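Malic enzyme (Entamoeba histolytica, PDB 3NV9) probably catalyses, as malic enzymes do, the oxidative decarboxylation of malate to pyruvate with NADP or NAD as the oxidant, and works as an entangled dimer. Local coordinates at residues A[48-53]-A[457-462]; A[137-142]-A[149-154]; A[222-227]-A[236-241]; A[390-395]-A[414-419]. One frame throughout, in Å; residues are numbered along the deposited sequence.

Contacts 1 and 2 lie against the second subunit, whereas contacts 3 and 4 touch no other chain and belong to the NAD-binding region. All touching residues of contacts 2 and 3 are buried, as are two of the three in contact 1; contact 4 is only partly so, and a water bridges its opposite charges. Chemistry follows place: a methyl meets a methyl and an amide nitrogen at contact 1, methyls meet a sulfur and a ring edge at contact 3, a methyl lies over a phenylalanine face at contact 2, and long charged chains pack helices at contact 4. No element is shared, but helix 413-428 precedes helix 438-461, and the loop closed by contact 1 encloses the others.

Contact 1 (A[48-53]-A[457-462]); sequences QIMPKC and QLLQDS. With SO4 (sulfate ion), chain E.
A small, mostly buried, apolar contact joins Met50 and Gln48 on strand 47-51 to Leu459 near the C-terminal end of helix 438-461, some 400 residues later in the chain. The backbones stay well apart, the closest CA atoms, those of Met50 and Leu459, being 11.2 Å from each other, so the gap is bridged by side-chain ends. Met50 and Leu459 meet tip to tip, with CE of Met50 3.9 Å from CD1 of Leu459. The methionine starts with CG anti to the backbone N (chi1 -169°) and then bends at the next two torsions, which turns its terminal methyl to the leucine. The same Leu459 CD1 lies 4.2 Å from NE2 of Gln48, whose amide is engaged with the second subunit: OE1 accepts from Lys125 and NE2 donates to Pro51 O of that chain. Residues 48-51 also pair antiparallel with a strand of the second subunit, extending the sheet across the interface. On the helix, Gln457 NE2 bonds Tyr126 OH and donates at 2.9 Å to O3 of a sulfate, probably from the crystallisation liquor, which Arg453 NE also binds. The leucine–methionine touch is therefore purely van der Waals, while the amide of Gln48 is fixed by the second subunit.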
# COMPACT_ATOMS: atom_id res chain seq x y z
N GLN A 48 5.47 6.69 3.64
CA GLN A 48 6.46 5.78 3.16
C GLN A 48 6.25 4.43 3.81
O GLN A 48 5.48 4.27 4.73
CB GLN A 48 7.85 6.32 3.48
CG GLN A 48 8.10 6.52 4.99
CD GLN A 48 9.57 6.76 5.35
OE1 GLN A 48 10.50 6.34 4.65
NE2 GLN A 48 9.78 7.52 6.42
N ILE A 49 6.93 3.42 3.31
CA ILE A 49 6.87 2.14 3.95
C ILE A 49 8.08 2.01 4.87
O ILE A 49 9.10 2.61 4.63
CB ILE A 49 6.78 1.02 2.88
CG1 ILE A 49 5.33 0.72 2.51
CG2 ILE A 49 7.34 -0.29 3.43
CD1 ILE A 49 4.56 1.86 1.92
N MET A 50 7.97 1.24 5.93
CA MET A 50 9.11 1.03 6.83
C MET A 50 9.04 -0.37 7.46
O MET A 50 7.94 -0.85 7.71
CB MET A 50 9.02 2.11 7.91
CG MET A 50 10.20 2.26 8.79
SD MET A 50 11.64 2.98 7.95
CE MET A 50 10.91 4.61 7.68
N PRO A 51 10.19 -1.02 7.75
CA PRO A 51 10.14 -2.29 8.44
C PRO A 51 9.51 -2.05 9.80
O PRO A 51 9.63 -0.92 10.31
CB PRO A 51 11.62 -2.64 8.63
CG PRO A 51 12.31 -2.04 7.46
CD PRO A 51 11.58 -0.69 7.36
N LYS A 52 8.82 -3.05 10.32
CA LYS A 52 8.36 -3.10 11.72
C LYS A 52 8.86 -4.38 12.38
O LYS A 52 8.42 -4.68 13.48
CB LYS A 52 6.85 -3.14 11.81
CG LYS A 52 6.22 -4.10 10.82
CD LYS A 52 5.04 -4.92 11.35
CE LYS A 52 3.87 -4.14 11.74
NZ LYS A 52 2.67 -5.11 11.51
N CYS A 53 9.76 -5.13 11.73
CA CYS A 53 10.28 -6.40 12.34
C CYS A 53 11.80 -6.33 12.64
O CYS A 53 12.48 -5.39 12.20
CB CYS A 53 10.00 -7.54 11.37
SG CYS A 53 10.74 -7.25 9.72
N GLN A 457 7.99 10.95 15.35
CA GLN A 457 8.70 12.08 15.97
C GLN A 457 10.19 11.83 15.97
O GLN A 457 10.96 12.72 15.67
CB GLN A 457 8.15 12.38 17.39
CG GLN A 457 6.72 13.09 17.39
CD GLN A 457 5.81 12.68 18.60
OE1 GLN A 457 6.29 12.11 19.62
NE2 GLN A 457 4.47 12.97 18.47
N LEU A 458 10.58 10.58 16.25
CA LEU A 458 11.96 10.20 16.28
C LEU A 458 12.57 10.40 14.91
O LEU A 458 13.70 10.82 14.83
CB LEU A 458 12.12 8.75 16.73
CG LEU A 458 13.54 8.20 16.97
CD1 LEU A 458 14.34 9.16 17.90
CD2 LEU A 458 13.49 6.83 17.60
N LEU A 459 11.83 10.08 13.84
CA LEU A 459 12.39 10.18 12.48
C LEU A 459 12.67 11.64 12.09
O LEU A 459 13.70 11.93 11.47
CB LEU A 459 11.47 9.45 11.47
CG LEU A 459 11.49 7.93 11.56
CD1 LEU A 459 10.69 7.29 10.51
CD2 LEU A 459 12.95 7.34 11.46
N GLN A 460 11.76 12.55 12.44
CA GLN A 460 11.98 14.02 12.37
C GLN A 460 13.13 14.54 13.26
O GLN A 460 14.05 15.21 12.76
CB GLN A 460 10.70 14.80 12.73
CG GLN A 460 9.51 14.36 11.95
CD GLN A 460 8.28 15.00 12.42
OE1 GLN A 460 8.04 16.17 12.16
NE2 GLN A 460 7.49 14.25 13.16
N ASP A 461 13.08 14.24 14.56
CA ASP A 461 14.10 14.73 15.49
C ASP A 461 15.48 14.29 15.03
O ASP A 461 16.40 15.09 15.05
CB ASP A 461 13.83 14.27 16.92
CG ASP A 461 12.56 14.86 17.49
OD1 ASP A 461 12.07 15.84 16.91
OD2 ASP A 461 12.05 14.34 18.51
N SER A 462 15.58 13.04 14.60
CA SER A 462 16.76 12.51 13.86
C SER A 462 17.16 13.12 12.53
O SER A 462 18.19 12.75 12.01
CB SER A 462 16.54 11.04 13.52
OG SER A 462 17.18 10.33 14.54
S SO4 E . 2.16 13.57 21.16
O1 SO4 E . 1.52 13.03 22.36
O2 SO4 E . 3.54 13.95 21.48
O3 SO4 E . 2.12 12.48 20.16
O4 SO4 E . 1.47 14.77 20.66

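Contact 2 (A[137-142]-A[149-154]); sequences IDSKNK and DAVIEF
Ile137 sets one of its methyl groups over the ring of Phe154, a CH-pi contact in which CG2 stands 3.7 Å from the ring centroid and 22° off the normal. The methyl is displaced toward the rim, where its nearest ring atom is Phe154 CZ at 3.4 Å. The other branch of Ile137 serves Val151: CD1 lies 4.1 Å from Val151 CG2. With CG1 placed between the backbone N and the carbonyl carbon (chi1 70°), CG2 lies over the ring, while CD1 goes to the valine and also skirts the base of the ring at CG. Val151 CG2 is also pressed against CB of Ser139 at 3.4 Å, tighter than usual for two carbons, and Ala150 CB touches the Ser139 carbonyl O at 4.0 Å.

Farther out, Ser139 OG is hydrogen-bonded to Asp98 OD1 and to Asn146 OD1, the latter tying the loop to the residues before the helix. Next to it, Asp138 OD1 accepts from the backbone N of Lys140 at 2.8 Å, an Asx turn, and takes a salt bridge from Lys140 NZ, also at 2.8 Å. The two nitrogens arrive from opposite faces of the carboxylate plane, which should restrain its rotation. Phe154 stacks on Phe154 of the second subunit, and Arg157 of that subunit binds the carbonyls of Asp138 and Lys140, so loop and helix both belong to the dimer interface. Together they form the turn from strand 131-136, outermost of its parallel sheet within this chain, into helix 148-158 of the malic enzyme N-terminal domain, the loop folding back over the helix.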
# COMPACT_ATOMS: atom_id res chain seq x y z
N ILE A 137 -8.07 4.38 -8.35
CA ILE A 137 -8.33 3.49 -9.47
C ILE A 137 -9.09 4.21 -10.54
O ILE A 137 -9.75 5.22 -10.28
CB ILE A 137 -9.16 2.28 -9.07
CG1 ILE A 137 -10.64 2.71 -8.74
CG2 ILE A 137 -8.45 1.49 -7.93
CD1 ILE A 137 -11.59 1.53 -8.30
N ASP A 138 -9.00 3.67 -11.74
CA ASP A 138 -9.88 4.11 -12.82
C ASP A 138 -11.13 3.28 -12.76
O ASP A 138 -11.08 2.03 -12.82
CB ASP A 138 -9.19 3.92 -14.17
CG ASP A 138 -10.02 4.51 -15.34
OD1 ASP A 138 -11.18 4.98 -15.15
OD2 ASP A 138 -9.48 4.55 -16.46
N SER A 139 -12.29 3.90 -12.63
CA SER A 139 -13.53 3.06 -12.66
C SER A 139 -14.31 3.15 -14.02
O SER A 139 -15.45 2.73 -14.10
CB SER A 139 -14.44 3.39 -11.49
OG SER A 139 -15.05 4.68 -11.69
N LYS A 140 -13.69 3.72 -15.06
CA LYS A 140 -14.44 4.04 -16.31
C LYS A 140 -14.60 2.81 -17.10
O LYS A 140 -13.68 1.98 -17.15
CB LYS A 140 -13.75 5.10 -17.17
CG LYS A 140 -14.01 6.52 -16.63
CD LYS A 140 -13.38 7.61 -17.47
CE LYS A 140 -11.89 7.33 -17.81
NZ LYS A 140 -10.98 7.35 -16.60
N ASN A 141 -15.77 2.65 -17.69
CA ASN A 141 -15.93 1.49 -18.58
C ASN A 141 -15.52 1.90 -20.00
O ASN A 141 -15.06 2.99 -20.20
CB ASN A 141 -17.33 0.90 -18.52
CG ASN A 141 -18.36 1.83 -19.04
OD1 ASN A 141 -18.02 2.85 -19.66
ND2 ASN A 141 -19.64 1.54 -18.76
N LYS A 142 -15.70 0.99 -20.96
CA LYS A 142 -15.28 1.20 -22.35
C LYS A 142 -15.85 2.50 -22.91
O LYS A 142 -15.13 3.29 -23.51
CB LYS A 142 -15.62 -0.07 -23.19
CG LYS A 142 -16.17 0.12 -24.62
CD LYS A 142 -17.23 -1.00 -24.97
CE LYS A 142 -18.27 -0.52 -26.01
NZ LYS A 142 -19.53 -1.26 -25.86
N ASP A 149 -19.98 -1.17 -10.87
CA ASP A 149 -19.70 -2.60 -10.89
C ASP A 149 -18.20 -2.87 -11.02
O ASP A 149 -17.71 -3.90 -10.55
CB ASP A 149 -20.48 -3.32 -12.03
CG ASP A 149 -22.00 -3.06 -11.99
OD1 ASP A 149 -22.61 -2.95 -10.89
OD2 ASP A 149 -22.60 -2.97 -13.10
N ALA A 150 -17.49 -1.96 -11.67
CA ALA A 150 -16.04 -2.05 -11.76
C ALA A 150 -15.41 -1.86 -10.35
O ALA A 150 -14.51 -2.60 -9.94
CB ALA A 150 -15.49 -1.03 -12.76
N VAL A 151 -15.93 -0.89 -9.61
CA VAL A 151 -15.45 -0.61 -8.26
C VAL A 151 -15.77 -1.84 -7.40
O VAL A 151 -14.88 -2.35 -6.73
CB VAL A 151 -15.98 0.75 -7.68
CG1 VAL A 151 -15.35 1.07 -6.33
CG2 VAL A 151 -15.67 1.92 -8.65
N ILE A 152 -16.98 -2.38 -7.53
CA ILE A 152 -17.38 -3.57 -6.74
C ILE A 152 -16.47 -4.76 -6.98
O ILE A 152 -15.98 -5.41 -6.04
CB ILE A 152 -18.86 -3.96 -6.99
CG1 ILE A 152 -19.75 -2.89 -6.35
CG2 ILE A 152 -19.17 -5.26 -6.36
CD1 ILE A 152 -21.23 -2.87 -6.81
N GLU A 153 -16.23 -5.03 -8.27
CA GLU A 153 -15.39 -6.16 -8.67
C GLU A 153 -13.98 -5.98 -8.13
O GLU A 153 -13.36 -6.93 -7.61
CB GLU A 153 -15.37 -6.35 -10.22
CG GLU A 153 -14.43 -7.47 -10.67
CD GLU A 153 -14.46 -7.73 -12.20
OE1 GLU A 153 -15.15 -7.01 -12.95
OE2 GLU A 153 -13.78 -8.65 -12.65
N PHE A 154 -13.47 -4.74 -8.28
CA PHE A 154 -12.10 -4.37 -7.90
C PHE A 154 -11.85 -4.64 -6.41
O PHE A 154 -10.91 -5.32 -6.02
CB PHE A 154 -11.79 -2.89 -8.25
CG PHE A 154 -10.41 -2.47 -7.86
CD1 PHE A 154 -9.39 -2.52 -8.78
CD2 PHE A 154 -10.13 -2.05 -6.55
CE1 PHE A 154 -8.08 -2.17 -8.42
CE2 PHE A 154 -8.82 -1.68 -6.16
CZ PHE A 154 -7.79 -1.75 -7.09

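Contact 3 (A[222-227]-A[236-241]); sequences MVFIGA and RLIVTA. With SO4 (sulfate ion), chain G.
Strand 222-225 and helix 229-240 are the first two elements of a beta-alpha-beta unit of the Rossmann-type NAD-binding domain, completed by strand 248-252. Their backbones run well apart: the nearest CA atoms, of Met222 and Ile238, are 9.9 Å from each other, and side chains from the sheet and the helix fill the interval. Ile238 does so with two branches. Its CG2 meets the sulfur of Met222, SD, at 3.8 Å, where the two side chains cross at an angle. CD1 goes to Phe224 and comes at the ring edge, near the ring plane, 4.0 Å from CZ. The split follows from chi1 of -78°, which puts CG1 anti to the carbonyl carbon and CG2 anti to the backbone N, so that one branch serves each strand residue. Met222 reaches the helix with a fully extended chain beyond CG. Around them, Ile299 of strand 297-300 and Leu203 and Leu206 of helix 193-213 also pack on Ile238, so the contact is part of the hydrophobic layer between the sheet and its covering helices. Past the strand the chain turns at Gly226, which takes backbone angles (phi 114°, psi 139°) that suit a glycine. A sulfate, probably from the crystallisation liquor, sits at this glycine-rich loop, which in Rossmann domains usually faces the dinucleotide phosphates. It is held weakly by Ala227 N, 3.2 Å from its O2 and 3.3 Å from its O1.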
# COMPACT_ATOMS: atom_id res chain seq x y z
N MET A 222 -34.20 21.91 11.83
CA MET A 222 -32.94 21.77 11.11
C MET A 222 -33.13 21.80 9.59
O MET A 222 -33.94 21.01 9.07
CB MET A 222 -32.27 20.48 11.55
CG MET A 222 -31.99 20.47 13.06
SD MET A 222 -31.11 18.96 13.41
CE MET A 222 -31.26 18.89 15.23
N VAL A 223 -32.41 22.70 8.91
CA VAL A 223 -32.39 22.76 7.43
C VAL A 223 -31.06 22.22 6.82
O VAL A 223 -29.99 22.76 7.12
CB VAL A 223 -32.60 24.18 6.91
CG1 VAL A 223 -32.61 24.22 5.33
CG2 VAL A 223 -33.88 24.79 7.48
N PHE A 224 -31.14 21.20 5.97
CA PHE A 224 -30.00 20.64 5.28
C PHE A 224 -29.87 21.09 3.80
O PHE A 224 -30.75 20.81 3.01
CB PHE A 224 -30.05 19.13 5.34
CG PHE A 224 -29.90 18.59 6.74
CD1 PHE A 224 -30.98 18.61 7.63
CD2 PHE A 224 -28.70 18.00 7.15
CE1 PHE A 224 -30.85 18.07 8.95
CE2 PHE A 224 -28.56 17.44 8.46
CZ PHE A 224 -29.62 17.50 9.37
N ILE A 225 -28.80 21.82 3.48
CA ILE A 225 -28.59 22.34 2.10
C ILE A 225 -27.69 21.33 1.38
O ILE A 225 -26.47 21.22 1.68
CB ILE A 225 -27.89 23.72 2.04
CG1 ILE A 225 -28.47 24.74 3.04
CG2 ILE A 225 -27.81 24.27 0.57
CD1 ILE A 225 -29.85 25.14 2.84
N GLY A 226 -28.32 20.57 0.47
CA GLY A 226 -27.62 19.54 -0.31
C GLY A 226 -28.12 18.16 0.05
O GLY A 226 -28.34 17.88 1.22
N ALA A 227 -28.31 17.30 -0.94
CA ALA A 227 -28.70 15.92 -0.74
C ALA A 227 -27.62 14.94 -1.17
O ALA A 227 -27.92 13.79 -1.52
CB ALA A 227 -29.95 15.61 -1.49
N ARG A 236 -29.57 11.20 8.53
CA ARG A 236 -29.93 9.92 9.09
C ARG A 236 -29.35 9.66 10.49
O ARG A 236 -30.06 9.11 11.38
CB ARG A 236 -29.52 8.81 8.17
CG ARG A 236 -29.88 7.43 8.77
CD ARG A 236 -29.54 6.29 7.86
NE ARG A 236 -28.13 5.92 7.88
CZ ARG A 236 -27.29 5.98 6.84
NH1 ARG A 236 -27.69 6.49 5.67
NH2 ARG A 236 -26.04 5.55 6.97
N LEU A 237 -28.08 10.00 10.71
CA LEU A 237 -27.54 9.75 12.05
C LEU A 237 -28.18 10.67 13.04
O LEU A 237 -28.42 10.25 14.17
CB LEU A 237 -26.00 9.86 12.16
CG LEU A 237 -25.24 8.78 11.40
CD1 LEU A 237 -23.73 8.79 11.74
CD2 LEU A 237 -25.87 7.42 11.57
N ILE A 238 -28.43 11.92 12.63
CA ILE A 238 -28.97 12.98 13.50
C ILE A 238 -30.40 12.68 13.99
O ILE A 238 -30.73 13.00 15.16
CB ILE A 238 -28.84 14.35 12.85
CG1 ILE A 238 -27.38 14.84 12.98
CG2 ILE A 238 -29.77 15.42 13.48
CD1 ILE A 238 -26.95 15.94 11.92
N VAL A 239 -31.20 12.07 13.10
CA VAL A 239 -32.52 11.47 13.40
C VAL A 239 -32.33 10.30 14.36
O VAL A 239 -32.83 10.36 15.44
CB VAL A 239 -33.40 11.18 12.11
CG1 VAL A 239 -34.56 10.20 12.37
CG2 VAL A 239 -33.96 12.48 11.56
N THR A 240 -31.50 9.32 14.04
CA THR A 240 -31.35 8.16 14.94
C THR A 240 -30.93 8.61 16.36
O THR A 240 -31.36 8.02 17.34
CB THR A 240 -30.34 7.17 14.42
OG1 THR A 240 -30.71 6.77 13.10
CG2 THR A 240 -30.22 5.97 15.32
N ALA A 241 -30.13 9.68 16.44
CA ALA A 241 -29.64 10.23 17.70
C ALA A 241 -30.68 11.05 18.47
O ALA A 241 -30.44 11.45 19.60
CB ALA A 241 -28.35 11.07 17.50
S SO4 G . -27.90 17.72 -4.52
O1 SO4 G . -28.15 18.98 -3.78
O2 SO4 G . -28.68 16.57 -4.06
O3 SO4 G . -28.19 17.87 -5.97
O4 SO4 G . -26.52 17.38 -4.22

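Contact 4 (A[390-395]-A[414-419]); sequences LAEFAE and FPKEAA
Van der Waals contact between helix 380-396 and helix 413-428 is carried chiefly by the aliphatic stem of Lys416, which crosses Phe393. CD of Lys416 lies 4.0 Å from Phe393 CB and approaches the ring at its edge, near the ring plane, while CE comes 3.9 Å from the backbone N of Phe393. The lysine leaves its helix with CG anti to the backbone N (chi1 168°) and stays extended until CE, where chi4 of 76° turns NZ away from the phenylalanine, toward the water and Glu392.

Charge is handled through that water. Lys416 NZ and Glu392 OE1 are 4.2 Å apart, beyond a salt bridge, but the one water bridges them: it accepts from NZ and donates to OE1, each at 2.8 Å. The pairing is thus solvent-mediated and lies at the less buried side of the contact.

A polar atom against carbon makes up the third kind. The side chains of Leu390 and Glu417 run side by side, pointing the same way, and OE2 of the glutamate rests 3.5 Å from CB of the leucine, with CG, CD1 and CD2 of Leu390 also near it.

Leu390 also packs on helix 193-213, and Pro415 and Ala418 face helix 438-461, so the pair sits between other helices. The axes of residues 390-395 and 414-419 come within 10.0 Å, their N-to-C directions 142° apart. This is a loosely spaced, roughly antiparallel helix–helix packing within the NAD-binding region of the malic enzyme fold.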
# COMPACT_ATOMS: atom_id res chain seq x y z
N LEU A 390 -16.38 11.65 20.81
CA LEU A 390 -15.70 12.86 20.31
C LEU A 390 -16.24 14.10 21.01
O LEU A 390 -15.49 14.99 21.43
CB LEU A 390 -15.84 13.01 18.76
CG LEU A 390 -15.23 14.27 18.15
CD1 LEU A 390 -13.80 14.47 18.57
CD2 LEU A 390 -15.30 14.23 16.60
N ALA A 391 -17.55 14.17 21.09
CA ALA A 391 -18.22 15.29 21.71
C ALA A 391 -17.90 15.33 23.22
O ALA A 391 -17.59 16.38 23.73
CB ALA A 391 -19.68 15.17 21.51
N GLU A 392 -17.97 14.19 23.91
CA GLU A 392 -17.67 14.16 25.37
C GLU A 392 -16.19 14.47 25.66
O GLU A 392 -15.89 15.19 26.58
CB GLU A 392 -18.06 12.83 25.99
CG GLU A 392 -19.50 12.42 25.74
CD GLU A 392 -19.80 10.95 26.15
OE1 GLU A 392 -18.85 10.20 26.49
OE2 GLU A 392 -20.98 10.56 26.10
N PHE A 393 -15.27 13.95 24.83
CA PHE A 393 -13.85 14.27 24.99
C PHE A 393 -13.68 15.77 24.95
O PHE A 393 -12.96 16.36 25.80
CB PHE A 393 -12.98 13.64 23.89
CG PHE A 393 -11.53 13.97 24.03
CD1 PHE A 393 -10.68 13.11 24.67
CD2 PHE A 393 -11.02 15.18 23.54
CE1 PHE A 393 -9.34 13.42 24.81
CE2 PHE A 393 -9.66 15.50 23.70
CZ PHE A 393 -8.84 14.64 24.32
N ALA A 394 -14.34 16.40 23.98
CA ALA A 394 -14.24 17.85 23.87
C ALA A 394 -14.83 18.58 25.08
O ALA A 394 -14.21 19.51 25.61
CB ALA A 394 -14.85 18.39 22.49
N GLU A 395 -16.05 18.18 25.49
CA GLU A 395 -16.70 18.82 26.63
C GLU A 395 -15.91 18.71 27.95
O GLU A 395 -15.96 19.64 28.72
CB GLU A 395 -18.10 18.25 26.83
CG GLU A 395 -18.76 18.71 28.11
CD GLU A 395 -20.17 18.19 28.24
OE1 GLU A 395 -20.47 17.05 27.73
OE2 GLU A 395 -20.99 18.92 28.85
N PHE A 414 -8.57 9.57 20.08
CA PHE A 414 -8.77 8.43 19.20
C PHE A 414 -8.79 7.05 19.86
O PHE A 414 -9.55 6.24 19.44
CB PHE A 414 -7.87 8.52 17.99
CG PHE A 414 -7.97 9.82 17.32
CD1 PHE A 414 -9.08 10.10 16.54
CD2 PHE A 414 -7.03 10.80 17.56
CE1 PHE A 414 -9.24 11.39 15.99
CE2 PHE A 414 -7.14 12.06 16.99
CZ PHE A 414 -8.26 12.37 16.20
N PRO A 415 -8.00 6.81 20.91
CA PRO A 415 -8.18 5.55 21.64
C PRO A 415 -9.51 5.50 22.35
O PRO A 415 -10.10 4.43 22.50
CB PRO A 415 -6.98 5.49 22.64
CG PRO A 415 -6.52 6.94 22.72
CD PRO A 415 -6.82 7.56 21.37
N LYS A 416 -10.03 6.66 22.74
CA LYS A 416 -11.35 6.66 23.33
C LYS A 416 -12.43 6.33 22.26
O LYS A 416 -13.31 5.47 22.50
CB LYS A 416 -11.58 8.00 24.03
CG LYS A 416 -12.97 8.28 24.45
CD LYS A 416 -13.03 9.73 24.90
CE LYS A 416 -14.45 10.15 25.37
NZ LYS A 416 -14.68 9.55 26.76
N GLU A 417 -12.38 6.99 21.09
CA GLU A 417 -13.25 6.58 19.96
C GLU A 417 -13.13 5.09 19.72
O GLU A 417 -14.11 4.42 19.58
CB GLU A 417 -13.00 7.33 18.64
CG GLU A 417 -13.41 8.77 18.69
CD GLU A 417 -13.15 9.54 17.42
OE1 GLU A 417 -12.40 9.07 16.56
OE2 GLU A 417 -13.72 10.64 17.25
N ALA A 418 -11.91 4.57 19.73
CA ALA A 418 -11.69 3.21 19.32
C ALA A 418 -12.39 2.26 20.29
O ALA A 418 -13.02 1.28 19.87
CB ALA A 418 -10.19 2.91 19.26
N ALA A 419 -12.25 2.54 21.60
CA ALA A 419 -12.82 1.67 22.63
C ALA A 419 -14.33 1.78 22.64
O ALA A 419 -15.01 0.77 22.73
CB ALA A 419 -12.21 1.99 24.02
O HOH W 1 -16.70 10.87 28.21